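Local coordinates for putative MCP-type signal transduction protein (Campylobacter jejuni subsp. jejuni serotype O:2, PDB 4WY9), which probably senses chemoeffectors in the periplasm, as the tandem-PAS sensory domain of the chemoreceptor Tlp1, by a mechanism suggested to be indirect, at residues K10-I15 with Q202-E207; V254-A259 with A285-V290; F78-L83 with D126-L131; A24-G29 with A193-D198; R209-L212 with M218-H221. All blocks are in the same frame, centred on the assembly; numbering follows the deposited sequence.

Interaction 1 of 5, residues K10-I15 with Q202-E207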
# COMPACT_ATOMS: atom_id res chain seq x y z
N LYS A 10 -14.94 -22.04 20.79
CA LYS A 10 -15.01 -20.69 21.34
C LYS A 10 -13.61 -20.10 21.48
O LYS A 10 -13.35 -18.94 21.13
CB LYS A 10 -15.70 -20.68 22.70
CG LYS A 10 -15.63 -19.35 23.42
CD LYS A 10 -16.04 -19.48 24.87
CE LYS A 10 -16.01 -18.13 25.55
NZ LYS A 10 -16.41 -18.24 27.00
N ASN A 11 -12.69 -20.90 22.01
CA ASN A 11 -11.35 -20.40 22.21
C ASN A 11 -10.66 -20.10 20.88
O ASN A 11 -9.95 -19.08 20.75
CB ASN A 11 -10.54 -21.39 23.04
CG ASN A 11 -9.30 -20.78 23.62
OD1 ASN A 11 -9.32 -19.60 24.09
ND2 ASN A 11 -8.21 -21.52 23.58
N THR A 12 -10.90 -20.93 19.87
CA THR A 12 -10.30 -20.74 18.57
C THR A 12 -10.82 -19.45 17.95
O THR A 12 -10.06 -18.66 17.36
CB THR A 12 -10.55 -21.91 17.61
OG1 THR A 12 -10.03 -23.12 18.16
CG2 THR A 12 -9.91 -21.68 16.25
N GLU A 13 -12.12 -19.23 18.05
CA GLU A 13 -12.71 -17.99 17.55
C GLU A 13 -12.06 -16.77 18.23
O GLU A 13 -11.72 -15.79 17.56
CB GLU A 13 -14.21 -18.00 17.76
CG GLU A 13 -14.93 -19.06 16.91
CD GLU A 13 -16.39 -19.32 17.33
OE1 GLU A 13 -16.77 -18.96 18.47
OE2 GLU A 13 -17.16 -19.92 16.54
N ASP A 14 -11.88 -16.85 19.54
CA ASP A 14 -11.31 -15.72 20.26
C ASP A 14 -9.85 -15.53 19.88
O ASP A 14 -9.37 -14.40 19.76
CB ASP A 14 -11.44 -15.92 21.77
CG ASP A 14 -12.86 -15.82 22.27
OD1 ASP A 14 -13.71 -15.26 21.59
OD2 ASP A 14 -13.10 -16.29 23.41
N ILE A 15 -9.13 -16.61 19.72
CA ILE A 15 -7.73 -16.55 19.32
C ILE A 15 -7.61 -15.92 17.94
O ILE A 15 -6.76 -15.02 17.72
CB ILE A 15 -7.08 -17.95 19.35
CG1 ILE A 15 -6.92 -18.42 20.78
CG2 ILE A 15 -5.74 -17.98 18.63
CD1 ILE A 15 -6.69 -19.92 20.94
N GLN A 202 2.82 -19.09 12.72
CA GLN A 202 1.83 -20.10 12.26
C GLN A 202 1.34 -20.92 13.43
O GLN A 202 2.10 -21.70 14.00
CB GLN A 202 2.45 -20.99 11.16
CG GLN A 202 1.49 -22.01 10.49
CD GLN A 202 0.65 -21.35 9.37
OE1 GLN A 202 0.49 -20.13 9.33
NE2 GLN A 202 0.10 -22.15 8.48
N LYS A 203 0.10 -20.74 13.83
CA LYS A 203 -0.42 -21.41 15.02
C LYS A 203 -1.13 -22.68 14.66
O LYS A 203 -1.10 -23.63 15.45
CB LYS A 203 -1.35 -20.49 15.79
CG LYS A 203 -1.78 -21.06 17.12
CD LYS A 203 -2.60 -20.06 17.91
CE LYS A 203 -3.01 -20.67 19.23
NZ LYS A 203 -1.83 -20.73 20.12
N TYR A 204 -1.77 -22.74 13.52
CA TYR A 204 -2.53 -23.91 13.13
C TYR A 204 -2.05 -24.48 11.81
O TYR A 204 -1.66 -23.72 10.90
CB TYR A 204 -4.02 -23.59 13.01
CG TYR A 204 -4.60 -23.03 14.27
CD1 TYR A 204 -4.98 -23.86 15.30
CD2 TYR A 204 -4.82 -21.66 14.45
CE1 TYR A 204 -5.48 -23.37 16.45
CE2 TYR A 204 -5.36 -21.16 15.60
CZ TYR A 204 -5.69 -22.02 16.63
OH TYR A 204 -6.20 -21.54 17.81
N ASP A 205 -2.13 -25.79 11.67
CA ASP A 205 -1.84 -26.43 10.41
C ASP A 205 -2.80 -25.89 9.34
O ASP A 205 -4.01 -25.94 9.52
CB ASP A 205 -1.99 -27.95 10.55
CG ASP A 205 -1.02 -28.56 11.55
OD1 ASP A 205 -0.56 -27.88 12.45
OD2 ASP A 205 -0.66 -29.73 11.37
N GLY A 206 -2.26 -25.40 8.23
CA GLY A 206 -3.08 -24.90 7.18
C GLY A 206 -3.66 -23.54 7.39
O GLY A 206 -4.47 -23.07 6.59
N GLU A 207 -3.24 -22.85 8.46
CA GLU A 207 -3.67 -21.49 8.71
C GLU A 207 -3.33 -20.59 7.53
O GLU A 207 -2.21 -20.63 7.03
CB GLU A 207 -3.02 -20.95 9.98
CG GLU A 207 -3.19 -19.48 10.23
CD GLU A 207 -2.55 -19.01 11.52
OE1 GLU A 207 -2.12 -19.87 12.32
OE2 GLU A 207 -2.47 -17.76 11.73
O HOH W 1 -7.55 -23.53 19.19
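The phenol oxygen of Tyr204 is the atom on which Thr12 and Ile15 converge. A water bridges it to the helix. The water lies 2.8 Å from Tyr204 OH and donates to Thr12 OG1 at 2.7 Å. Thr12 OG1 is also hydrogen-bonded to Ile8 O, one turn back in the helix. Thr12 CG2 stands 4.0 Å from Tyr204 OH, at a slant to the ring.

Ile15 brings two methyls. CD1 comes to 3.6 Å from Tyr204 OH. CG2 points opposite the backbone N (chi1 of -70° measured to CG1) and reaches the ring edge, near the ring plane. The same methyl meets Lys203 CD at 3.8 Å, where the two side chains cross at about a right angle. Lys203 CG lies over one face of the Tyr204 ring, toward the rim, while CD, one carbon further along, is the atom that meets Ile15.

The loop that carries them is braced by Glu207. Its OE1 accepts from Lys203 N at 2.8 Å, on the syn side but tilted out of the carboxylate plane, and from Tyr204 N at 3.1 Å. A type II turn from Tyr204 to Glu207 closes with Glu207 N bonded to Tyr204 O. Gln202 NE2 adds a bond to Glu207 O, in the carbonyl plane.

Ala285 and Val290 also touch both Thr12 and Tyr204. No direct hydrogen bond crosses between the segments. Methyl packing and one water join them, while the carboxylate of Glu207 fixes the backbone from which the tyrosine reaches the helix.

Interaction 2 of 5, residues V254-A259 with A285-V290. With ACT (acetate ion), chain B.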
# COMPACT_ATOMS: atom_id res chain seq x y z
N VAL A 254 -15.99 -13.26 13.37
CA VAL A 254 -15.46 -14.59 13.17
C VAL A 254 -16.54 -15.50 12.63
O VAL A 254 -17.63 -15.59 13.19
CB VAL A 254 -14.85 -15.21 14.47
CG1 VAL A 254 -14.04 -16.47 14.06
CG2 VAL A 254 -13.94 -14.22 15.16
N PHE A 255 -16.22 -16.20 11.55
CA PHE A 255 -17.17 -16.89 10.74
C PHE A 255 -16.77 -18.31 10.43
O PHE A 255 -15.58 -18.63 10.40
CB PHE A 255 -17.36 -16.12 9.40
CG PHE A 255 -17.68 -14.69 9.57
CD1 PHE A 255 -18.95 -14.28 9.88
CD2 PHE A 255 -16.68 -13.74 9.49
CE1 PHE A 255 -19.25 -12.96 10.08
CE2 PHE A 255 -16.96 -12.40 9.69
CZ PHE A 255 -18.25 -12.01 9.97
N ASN A 256 -17.74 -19.15 10.16
CA ASN A 256 -17.49 -20.39 9.44
C ASN A 256 -17.14 -20.02 8.01
O ASN A 256 -17.80 -19.16 7.40
CB ASN A 256 -18.71 -21.31 9.49
CG ASN A 256 -18.87 -22.02 10.85
OD1 ASN A 256 -18.37 -21.57 11.89
ND2 ASN A 256 -19.61 -23.06 10.85
N TYR A 257 -16.14 -20.66 7.44
CA TYR A 257 -15.59 -20.26 6.15
C TYR A 257 -14.99 -21.44 5.43
O TYR A 257 -14.20 -22.15 5.99
CB TYR A 257 -14.50 -19.19 6.39
CG TYR A 257 -13.77 -18.70 5.15
CD1 TYR A 257 -14.36 -17.82 4.27
CD2 TYR A 257 -12.46 -19.11 4.89
CE1 TYR A 257 -13.70 -17.37 3.16
CE2 TYR A 257 -11.78 -18.65 3.77
CZ TYR A 257 -12.42 -17.80 2.91
OH TYR A 257 -11.77 -17.35 1.78
N ILE A 258 -15.34 -21.60 4.16
CA ILE A 258 -14.74 -22.62 3.33
C ILE A 258 -13.71 -21.96 2.43
O ILE A 258 -14.07 -21.15 1.57
CB ILE A 258 -15.76 -23.40 2.50
CG1 ILE A 258 -16.76 -24.09 3.43
CG2 ILE A 258 -15.05 -24.38 1.59
CD1 ILE A 258 -17.82 -24.85 2.69
N ALA A 259 -12.44 -22.28 2.66
CA ALA A 259 -11.33 -21.59 2.00
C ALA A 259 -11.15 -22.04 0.56
O ALA A 259 -11.73 -23.02 0.13
CB ALA A 259 -10.05 -21.82 2.77
N ALA A 285 -8.33 -20.87 10.44
CA ALA A 285 -7.90 -22.11 11.09
C ALA A 285 -8.79 -23.23 10.57
O ALA A 285 -9.98 -23.23 10.87
CB ALA A 285 -7.98 -22.00 12.60
N PRO A 286 -8.24 -24.16 9.77
CA PRO A 286 -9.07 -25.33 9.37
C PRO A 286 -9.63 -26.02 10.59
O PRO A 286 -8.90 -26.27 11.56
CB PRO A 286 -8.09 -26.23 8.60
CG PRO A 286 -7.09 -25.26 8.07
CD PRO A 286 -6.90 -24.23 9.15
N LYS A 287 -10.91 -26.38 10.54
CA LYS A 287 -11.54 -26.99 11.72
C LYS A 287 -10.87 -28.28 12.09
O LYS A 287 -10.68 -28.61 13.26
CB LYS A 287 -13.03 -27.17 11.50
CG LYS A 287 -13.80 -25.88 11.38
CD LYS A 287 -15.22 -26.04 10.98
CE LYS A 287 -15.94 -24.76 10.79
NZ LYS A 287 -17.23 -24.86 10.17
N TYR A 288 -10.47 -29.07 11.09
CA TYR A 288 -9.82 -30.34 11.38
C TYR A 288 -8.48 -30.11 12.12
O TYR A 288 -8.13 -30.87 13.02
CB TYR A 288 -9.55 -31.11 10.08
CG TYR A 288 -9.07 -32.49 10.33
CD1 TYR A 288 -9.96 -33.56 10.51
CD2 TYR A 288 -7.70 -32.77 10.43
CE1 TYR A 288 -9.50 -34.82 10.76
CE2 TYR A 288 -7.24 -34.05 10.69
CZ TYR A 288 -8.13 -35.07 10.84
OH TYR A 288 -7.71 -36.37 11.11
N SER A 289 -7.77 -29.01 11.78
CA SER A 289 -6.51 -28.71 12.43
C SER A 289 -6.72 -28.31 13.89
O SER A 289 -5.90 -28.56 14.75
CB SER A 289 -5.80 -27.59 11.68
OG SER A 289 -5.56 -27.96 10.35
N VAL A 290 -7.83 -27.65 14.15
CA VAL A 290 -8.18 -27.10 15.46
C VAL A 290 -8.50 -28.24 16.41
O VAL A 290 -8.14 -28.20 17.60
CB VAL A 290 -9.39 -26.13 15.27
CG1 VAL A 290 -10.19 -25.93 16.46
CG2 VAL A 290 -8.87 -24.83 14.65
C ACT B . -8.57 -18.28 1.07
O ACT B . -7.67 -18.77 0.33
OXT ACT B . -9.72 -18.79 1.02
CH3 ACT B . -8.28 -17.11 1.94
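The flat amide of Asn256 has the ammonium end of Lys287 close by. Lys287 NZ lies 3.3 Å from Asn256 CG, and the lysine chain crosses the asparagine side chain at about a right angle. Lys287 leaves its backbone with CG opposite the carbonyl carbon (chi1 -66°) and then runs extended, which carries NZ from the start of helix 287-291 across to strand 253-258. Its charge has firmer partners outside: a salt bridge to Asp264 and a cation-pi contact with Tyr266, both residues of the intervening strand 264-274. Tyr266 also touches Asn256.

A second flat group, the Tyr257 ring, has an acetate oxygen at its edge, near the ring plane. Tyr257 OH donates to OXT of the acetate at 2.6 Å, and Ala259 CA is 3.4 Å from the same OXT. Ser260 and His221 bond this ion too. It probably came from the crystallisation liquor.

The contact is small and lies at the surface. It joins the outer strand 253-258 to the point where strand 277-286 turns into the last helix, with Pro286 as N-cap. Strand 264-274 runs between them. The order 2-1-5-4-3 of this antiparallel five-stranded sheet is that of a PAS domain.

Interaction 3 of 5, residues F78-L83 with D126-L131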
# COMPACT_ATOMS: atom_id res chain seq x y z
N PHE A 78 9.92 3.01 -2.20
CA PHE A 78 10.21 4.04 -3.17
C PHE A 78 9.48 5.32 -2.85
O PHE A 78 8.39 5.32 -2.27
CB PHE A 78 9.82 3.56 -4.58
CG PHE A 78 10.52 2.30 -5.01
CD1 PHE A 78 11.76 2.34 -5.65
CD2 PHE A 78 9.97 1.03 -4.71
CE1 PHE A 78 12.40 1.17 -6.00
CE2 PHE A 78 10.62 -0.12 -5.11
CZ PHE A 78 11.82 -0.05 -5.76
N THR A 79 10.07 6.43 -3.29
CA THR A 79 9.48 7.75 -3.15
C THR A 79 9.59 8.43 -4.50
O THR A 79 10.59 8.25 -5.20
CB THR A 79 10.21 8.57 -2.04
OG1 THR A 79 9.92 7.97 -0.73
CG2 THR A 79 9.80 10.02 -2.06
N TYR A 80 8.56 9.15 -4.90
CA TYR A 80 8.61 9.84 -6.20
C TYR A 80 7.96 11.18 -6.19
O TYR A 80 6.93 11.40 -5.54
CB TYR A 80 7.98 8.97 -7.30
CG TYR A 80 6.67 8.33 -6.92
CD1 TYR A 80 5.45 9.00 -7.10
CD2 TYR A 80 6.63 7.06 -6.36
CE1 TYR A 80 4.27 8.40 -6.76
CE2 TYR A 80 5.43 6.46 -5.99
CZ TYR A 80 4.26 7.15 -6.20
OH TYR A 80 3.04 6.55 -5.84
N LEU A 81 8.55 12.11 -6.95
CA LEU A 81 7.98 13.39 -7.27
C LEU A 81 7.81 13.48 -8.76
O LEU A 81 8.79 13.48 -9.51
CB LEU A 81 8.83 14.55 -6.76
CG LEU A 81 8.26 15.94 -7.10
CD1 LEU A 81 6.93 16.19 -6.45
CD2 LEU A 81 9.24 17.03 -6.70
N TYR A 82 6.56 13.56 -9.21
CA TYR A 82 6.21 13.74 -10.62
C TYR A 82 5.81 15.20 -10.79
O TYR A 82 4.93 15.68 -10.09
CB TYR A 82 5.08 12.78 -10.99
CG TYR A 82 4.43 12.99 -12.34
CD1 TYR A 82 5.15 13.39 -13.46
CD2 TYR A 82 3.07 12.76 -12.49
CE1 TYR A 82 4.52 13.57 -14.68
CE2 TYR A 82 2.44 12.93 -13.69
CZ TYR A 82 3.15 13.34 -14.79
OH TYR A 82 2.50 13.50 -15.99
N LEU A 83 6.48 15.94 -11.68
CA LEU A 83 6.09 17.30 -11.99
C LEU A 83 5.57 17.37 -13.42
O LEU A 83 6.24 16.90 -14.34
CB LEU A 83 7.25 18.26 -11.83
CG LEU A 83 7.81 18.38 -10.40
CD1 LEU A 83 8.97 19.34 -10.36
CD2 LEU A 83 6.77 18.84 -9.42
N ASP A 126 7.78 5.64 -16.76
CA ASP A 126 6.39 6.04 -16.96
C ASP A 126 5.42 5.22 -16.13
O ASP A 126 4.25 5.60 -15.98
CB ASP A 126 6.03 5.97 -18.45
CG ASP A 126 6.58 7.18 -19.20
OD1 ASP A 126 6.43 8.30 -18.69
OD2 ASP A 126 7.16 7.02 -20.28
N GLU A 127 5.86 4.10 -15.57
CA GLU A 127 5.02 3.32 -14.66
C GLU A 127 4.54 4.21 -13.52
O GLU A 127 3.43 4.07 -13.02
CB GLU A 127 5.78 2.14 -14.12
CG GLU A 127 5.00 1.21 -13.25
CD GLU A 127 5.62 -0.18 -13.14
OE1 GLU A 127 6.29 -0.40 -12.18
OE2 GLU A 127 5.49 -0.96 -14.08
N ILE A 128 5.38 5.18 -13.10
CA ILE A 128 5.00 6.08 -12.03
C ILE A 128 3.93 7.07 -12.51
O ILE A 128 2.91 7.27 -11.85
CB ILE A 128 6.22 6.84 -11.48
CG1 ILE A 128 7.25 5.88 -10.88
CG2 ILE A 128 5.77 7.88 -10.44
CD1 ILE A 128 6.73 5.06 -9.73
N ALA A 129 4.17 7.70 -13.64
CA ALA A 129 3.26 8.69 -14.16
C ALA A 129 1.90 8.12 -14.48
O ALA A 129 0.89 8.82 -14.41
CB ALA A 129 3.85 9.39 -15.38
N ASN A 130 1.86 6.84 -14.84
CA ASN A 130 0.62 6.19 -15.22
C ASN A 130 -0.11 5.45 -14.10
O ASN A 130 -1.14 4.83 -14.33
CB ASN A 130 0.91 5.24 -16.39
CG ASN A 130 1.27 5.96 -17.69
OD1 ASN A 130 0.83 7.09 -17.92
ND2 ASN A 130 2.11 5.36 -18.50
N LEU A 131 0.39 5.58 -12.86
CA LEU A 131 -0.31 4.99 -11.73
C LEU A 131 -1.72 5.53 -11.63
O LEU A 131 -1.97 6.72 -11.88
CB LEU A 131 0.42 5.29 -10.44
CG LEU A 131 1.74 4.60 -10.15
CD1 LEU A 131 2.38 5.24 -8.92
CD2 LEU A 131 1.55 3.12 -9.94
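Two tyrosines of strand 78-83 each offer a ring face to the short helical turn at 126-129. Tyr80 takes Ile128, and Tyr82 takes Ala129.

Over the Tyr80 ring, Ile128 CG2 sits 3.9 Å from the centroid, 27° off the normal. This is a CH-pi contact shifted toward the rim, and the closest ring atom is Tyr80 CD1, 3.5 Å from Ile128 CG2. The other end of the isoleucine, CD1, approaches Tyr80 CD2 at 3.9 Å. The isoleucine thus spans the width of the ring with its two methyls. With CG between the backbone N and the carbonyl carbon (chi1 46°), Tyr80 turns this face to Ile128 and carries its hydroxyl to a hydrogen bond with Asn167 of strand 163-173.

The Leu131 and Tyr80 side chains approach from opposite directions. Leu131 CD1 meets the phenol end at a slant, 3.4 Å from Tyr80 OH.

Two residues along the strand, the Tyr82 ring receives Ala129 CB 4.2 Å from its centroid, 15° off the normal. This methyl is more nearly overhead than that of Ile128, though still nearer the rim on the CZ and CE2 side. All five residues are buried, and no hydrogen bond crosses between the segments.

Met156 of strand 154-156 also packs on Ile128 and Leu131. Leu81 points away from the turn, onto helix 59-70. The strand is thus covered by helix on one face and by the turn on the other, as in the PAS-like Cache fold. Both segments lie within the sequence range of the first PDC sensor domain (Cache clan).

Interaction 4 of 5, residues A24-G29 with A193-D198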
# COMPACT_ATOMS: atom_id res chain seq x y z
N ALA A 24 -3.79 -6.39 12.03
CA ALA A 24 -4.42 -5.17 11.52
C ALA A 24 -3.81 -3.92 12.13
O ALA A 24 -3.51 -2.96 11.43
CB ALA A 24 -5.91 -5.18 11.77
N THR A 25 -3.61 -3.93 13.45
CA THR A 25 -3.06 -2.80 14.14
C THR A 25 -1.67 -2.45 13.62
O THR A 25 -1.34 -1.29 13.38
CB THR A 25 -2.99 -3.06 15.67
OG1 THR A 25 -4.34 -3.19 16.15
CG2 THR A 25 -2.29 -1.93 16.40
N GLN A 26 -0.84 -3.46 13.44
CA GLN A 26 0.51 -3.26 12.97
C GLN A 26 0.50 -2.70 11.54
O GLN A 26 1.23 -1.76 11.24
CB GLN A 26 1.30 -4.55 13.00
CG GLN A 26 2.75 -4.36 12.63
CD GLN A 26 3.61 -5.61 12.95
OE1 GLN A 26 3.08 -6.61 13.45
NE2 GLN A 26 4.86 -5.56 12.62
N THR A 27 -0.36 -3.24 10.70
CA THR A 27 -0.45 -2.79 9.31
C THR A 27 -0.97 -1.36 9.22
O THR A 27 -0.44 -0.52 8.47
CB THR A 27 -1.34 -3.73 8.51
OG1 THR A 27 -0.90 -5.08 8.70
CG2 THR A 27 -1.36 -3.41 7.04
N GLN A 28 -2.01 -1.05 9.99
CA GLN A 28 -2.58 0.29 10.04
C GLN A 28 -1.52 1.28 10.47
O GLN A 28 -1.42 2.41 9.93
CB GLN A 28 -3.79 0.33 10.96
CG GLN A 28 -4.57 1.64 10.92
CD GLN A 28 -5.85 1.56 11.72
OE1 GLN A 28 -6.91 1.86 11.24
NE2 GLN A 28 -5.71 1.24 12.93
N GLY A 29 -0.67 0.89 11.42
CA GLY A 29 0.36 1.80 11.90
C GLY A 29 1.40 2.10 10.84
O GLY A 29 1.84 3.25 10.73
N ALA A 193 4.59 -8.88 4.44
CA ALA A 193 4.61 -10.34 4.48
C ALA A 193 5.66 -10.86 5.47
O ALA A 193 5.49 -11.94 6.05
CB ALA A 193 4.85 -10.91 3.10
N THR A 194 6.73 -10.11 5.68
CA THR A 194 7.76 -10.47 6.65
C THR A 194 7.15 -10.80 8.00
O THR A 194 7.60 -11.75 8.67
CB THR A 194 8.81 -9.35 6.81
OG1 THR A 194 9.58 -9.29 5.60
CG2 THR A 194 9.76 -9.61 7.95
N TYR A 195 6.15 -10.04 8.45
CA TYR A 195 5.49 -10.39 9.71
C TYR A 195 4.20 -11.17 9.49
O TYR A 195 3.90 -12.10 10.25
CB TYR A 195 5.26 -9.17 10.60
CG TYR A 195 4.35 -8.07 10.10
CD1 TYR A 195 2.97 -8.15 10.25
CD2 TYR A 195 4.87 -6.91 9.52
CE1 TYR A 195 2.13 -7.15 9.83
CE2 TYR A 195 4.04 -5.91 9.08
CZ TYR A 195 2.68 -6.00 9.26
OH TYR A 195 1.88 -4.98 8.80
N LEU A 196 3.42 -10.85 8.46
CA LEU A 196 2.13 -11.48 8.30
C LEU A 196 2.26 -12.97 7.98
O LEU A 196 1.39 -13.75 8.36
CB LEU A 196 1.28 -10.76 7.24
CG LEU A 196 -0.15 -11.26 7.11
CD1 LEU A 196 -0.90 -11.10 8.39
CD2 LEU A 196 -0.84 -10.58 5.96
N LEU A 197 3.34 -13.36 7.28
CA LEU A 197 3.59 -14.75 6.94
C LEU A 197 4.79 -15.35 7.66
O LEU A 197 5.33 -16.38 7.25
CB LEU A 197 3.78 -14.92 5.43
CG LEU A 197 2.58 -14.54 4.58
CD1 LEU A 197 2.91 -14.69 3.11
CD2 LEU A 197 1.36 -15.35 4.95
N ASP A 198 5.21 -14.74 8.76
CA ASP A 198 6.31 -15.29 9.53
C ASP A 198 5.93 -16.71 9.98
O ASP A 198 4.90 -16.89 10.63
CB ASP A 198 6.61 -14.39 10.72
CG ASP A 198 7.85 -14.77 11.48
OD1 ASP A 198 8.34 -15.91 11.36
OD2 ASP A 198 8.33 -13.90 12.26
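Tyr195 reaches across to helix 8-51 and is met in two ways: at its hydroxyl by Thr27 and on its face by Gln26. The hydroxyl end is the tight, buried part. Tyr195 OH donates to Thr27 OG1 at 2.8 Å, and that oxygen lies at the edge of the ring, in its plane. Thr27 OG1 is bonded in turn to Tyr23 O, so the buried threonine hydroxyl has a partner in its own helix and one in the other. Thr27 CA is only 3.2 Å from Tyr195 OH, which puts the phenol hard against the helix backbone. Phe272 of strand 264-274 packs on the same threonine.

Gln26 forms the solvent side. It is exposed, yet lies flat over the ring, with no hydrogen bond to Tyr195. Its extended side chain slides along the ring in the reverse direction, and the amide stacks with its plane 9° from that of the ring. Gln26 NE2 stands 3.4 Å from Tyr195 CD2. Nearer the helix, Gln26 CG makes a CH-pi contact, 4.1 Å from the ring centroid. With chi1 at -175°, CG of Gln26 swings away from the backbone N, and the chain can lie flat on the ring.

Tyr23 and Ile30 of the long helix also touch the tyrosine. The contact ties short helix 190-196, which lies between the two sheets along the chain, to the long N-terminal helix that runs beside both units of the tandem-PAS sensor.

Interaction 5 of 5, residues R209-L212 with M218-H221. With ACT (acetate ion), chain B.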
# COMPACT_ATOMS: atom_id res chain seq x y z
N ARG A 209 -3.08 -16.58 6.34
CA ARG A 209 -3.00 -15.20 6.78
C ARG A 209 -2.98 -14.31 5.55
O ARG A 209 -2.10 -14.46 4.69
CB ARG A 209 -1.78 -14.99 7.66
CG ARG A 209 -1.84 -15.75 8.96
CD ARG A 209 -0.55 -15.79 9.72
NE ARG A 209 0.38 -16.73 9.17
CZ ARG A 209 1.66 -16.85 9.54
NH1 ARG A 209 2.18 -16.00 10.40
NH2 ARG A 209 2.42 -17.78 8.99
N VAL A 210 -3.97 -13.44 5.44
CA VAL A 210 -4.29 -12.72 4.22
C VAL A 210 -4.52 -11.25 4.51
O VAL A 210 -5.20 -10.89 5.48
CB VAL A 210 -5.54 -13.32 3.54
CG1 VAL A 210 -5.89 -12.60 2.27
CG2 VAL A 210 -5.37 -14.83 3.30
N LEU A 211 -3.94 -10.38 3.67
CA LEU A 211 -4.24 -8.95 3.67
C LEU A 211 -4.95 -8.63 2.36
O LEU A 211 -4.42 -8.95 1.31
CB LEU A 211 -3.01 -8.09 3.84
CG LEU A 211 -3.19 -6.59 3.77
CD1 LEU A 211 -4.02 -6.07 4.93
CD2 LEU A 211 -1.85 -5.87 3.72
N LEU A 212 -6.10 -7.99 2.43
CA LEU A 212 -6.81 -7.64 1.22
C LEU A 212 -7.53 -6.33 1.40
O LEU A 212 -7.77 -5.89 2.53
CB LEU A 212 -7.74 -8.76 0.78
CG LEU A 212 -8.99 -9.16 1.51
CD1 LEU A 212 -9.69 -10.30 0.81
CD2 LEU A 212 -8.77 -9.53 2.97
N MET A 218 -6.38 -9.10 -3.11
CA MET A 218 -5.41 -9.56 -2.16
C MET A 218 -4.02 -8.94 -2.35
O MET A 218 -3.47 -8.92 -3.44
CB MET A 218 -5.32 -11.07 -2.20
CG MET A 218 -6.59 -11.72 -1.63
SD MET A 218 -6.58 -13.52 -1.73
CE MET A 218 -6.96 -13.74 -3.46
N ALA A 219 -3.48 -8.43 -1.26
CA ALA A 219 -2.13 -7.90 -1.18
C ALA A 219 -1.14 -8.98 -0.77
O ALA A 219 0.00 -9.02 -1.24
CB ALA A 219 -2.10 -6.78 -0.18
N ILE A 220 -1.58 -9.86 0.13
CA ILE A 220 -0.77 -10.92 0.67
C ILE A 220 -1.63 -12.16 0.84
O ILE A 220 -2.73 -12.07 1.41
CB ILE A 220 -0.14 -10.57 2.02
CG1 ILE A 220 0.79 -9.35 1.91
CG2 ILE A 220 0.65 -11.74 2.61
CD1 ILE A 220 1.18 -8.75 3.20
N HIS A 221 -1.14 -13.30 0.35
CA HIS A 221 -1.75 -14.61 0.55
C HIS A 221 -0.60 -15.60 0.60
O HIS A 221 0.36 -15.46 -0.16
CB HIS A 221 -2.74 -14.93 -0.55
CG HIS A 221 -3.58 -16.15 -0.33
ND1 HIS A 221 -3.07 -17.43 -0.40
CD2 HIS A 221 -4.87 -16.30 -0.01
CE1 HIS A 221 -4.01 -18.30 -0.12
NE2 HIS A 221 -5.14 -17.62 0.10
C ACT B . -8.57 -18.28 1.07
O ACT B . -7.67 -18.77 0.33
OXT ACT B . -9.72 -18.79 1.02
CH3 ACT B . -8.28 -17.11 1.94
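Leu211 pairs with Ile220, and its carbonyl oxygen takes two backbone donors. Ala219 N bonds to Leu211 O at 2.8 Å, tilted from the carbonyl plane. Ile220 N bonds to the same oxygen at 3.2 Å, in that plane and on a lone pair. Two residues facing one make a classic beta bulge, and the register shifts by one between Leu211 and Leu212.

The return bond runs from Leu211 N to Ile220 O at 3.1 Å, with an N-H...O angle of 151°. Val210 CA adds a CH...O contact to Ile220 O at 3.3 Å. Past the bulge, Leu212 and Met218 form a non-hydrogen-bonded pair, and Leu212 CB packs on Met218 CG at 4.0 Å. On the other side of the strand, Leu212 and Val210 bond by backbone to Ala280 and Leu282 of strand 277-286.

Among the side chains, His221 is satisfied at both nitrogens. NE2 donates to O of the acetate at 2.8 Å with an angle of 169°, and ND1 is bonded to Asn223 N. Val210 CG2 sits 3.7 Å from His221 CD2 and also borders the acetate methyl. Arg209 turns its guanidinium away, to Asp198 O and Tyr23 OH.

This hairpin forms the end of the five-stranded sheet, with strand 218-220 outermost. Leu211 and Ile220 lie against Leu196 of helix 190-196. On the other face, Leu212 and Met218 pack on Leu231 of helix 231-234.

In the fold
Four contacts gather around the second, five-stranded sheet, at one end of the elongated molecule. Interaction 3 stands apart in the first sensor domain, its centre about 41 Å from those of interactions 1 and 2. Helix 8-51 serves interactions 1 and 4, whose centres are about 17 Å apart. Along the chain, interaction 3 is nested within the loop closed by interaction 4, and that within the loop closed by interaction 1; interactions 5 and 2 follow. Interactions 2 and 5 reach the same sheet and share the acetate. Arg209 links interaction 5 to Asp198 of interaction 4. The N-terminal helix thus packs back on the second unit, and the chain between its partners includes the first sensor domain.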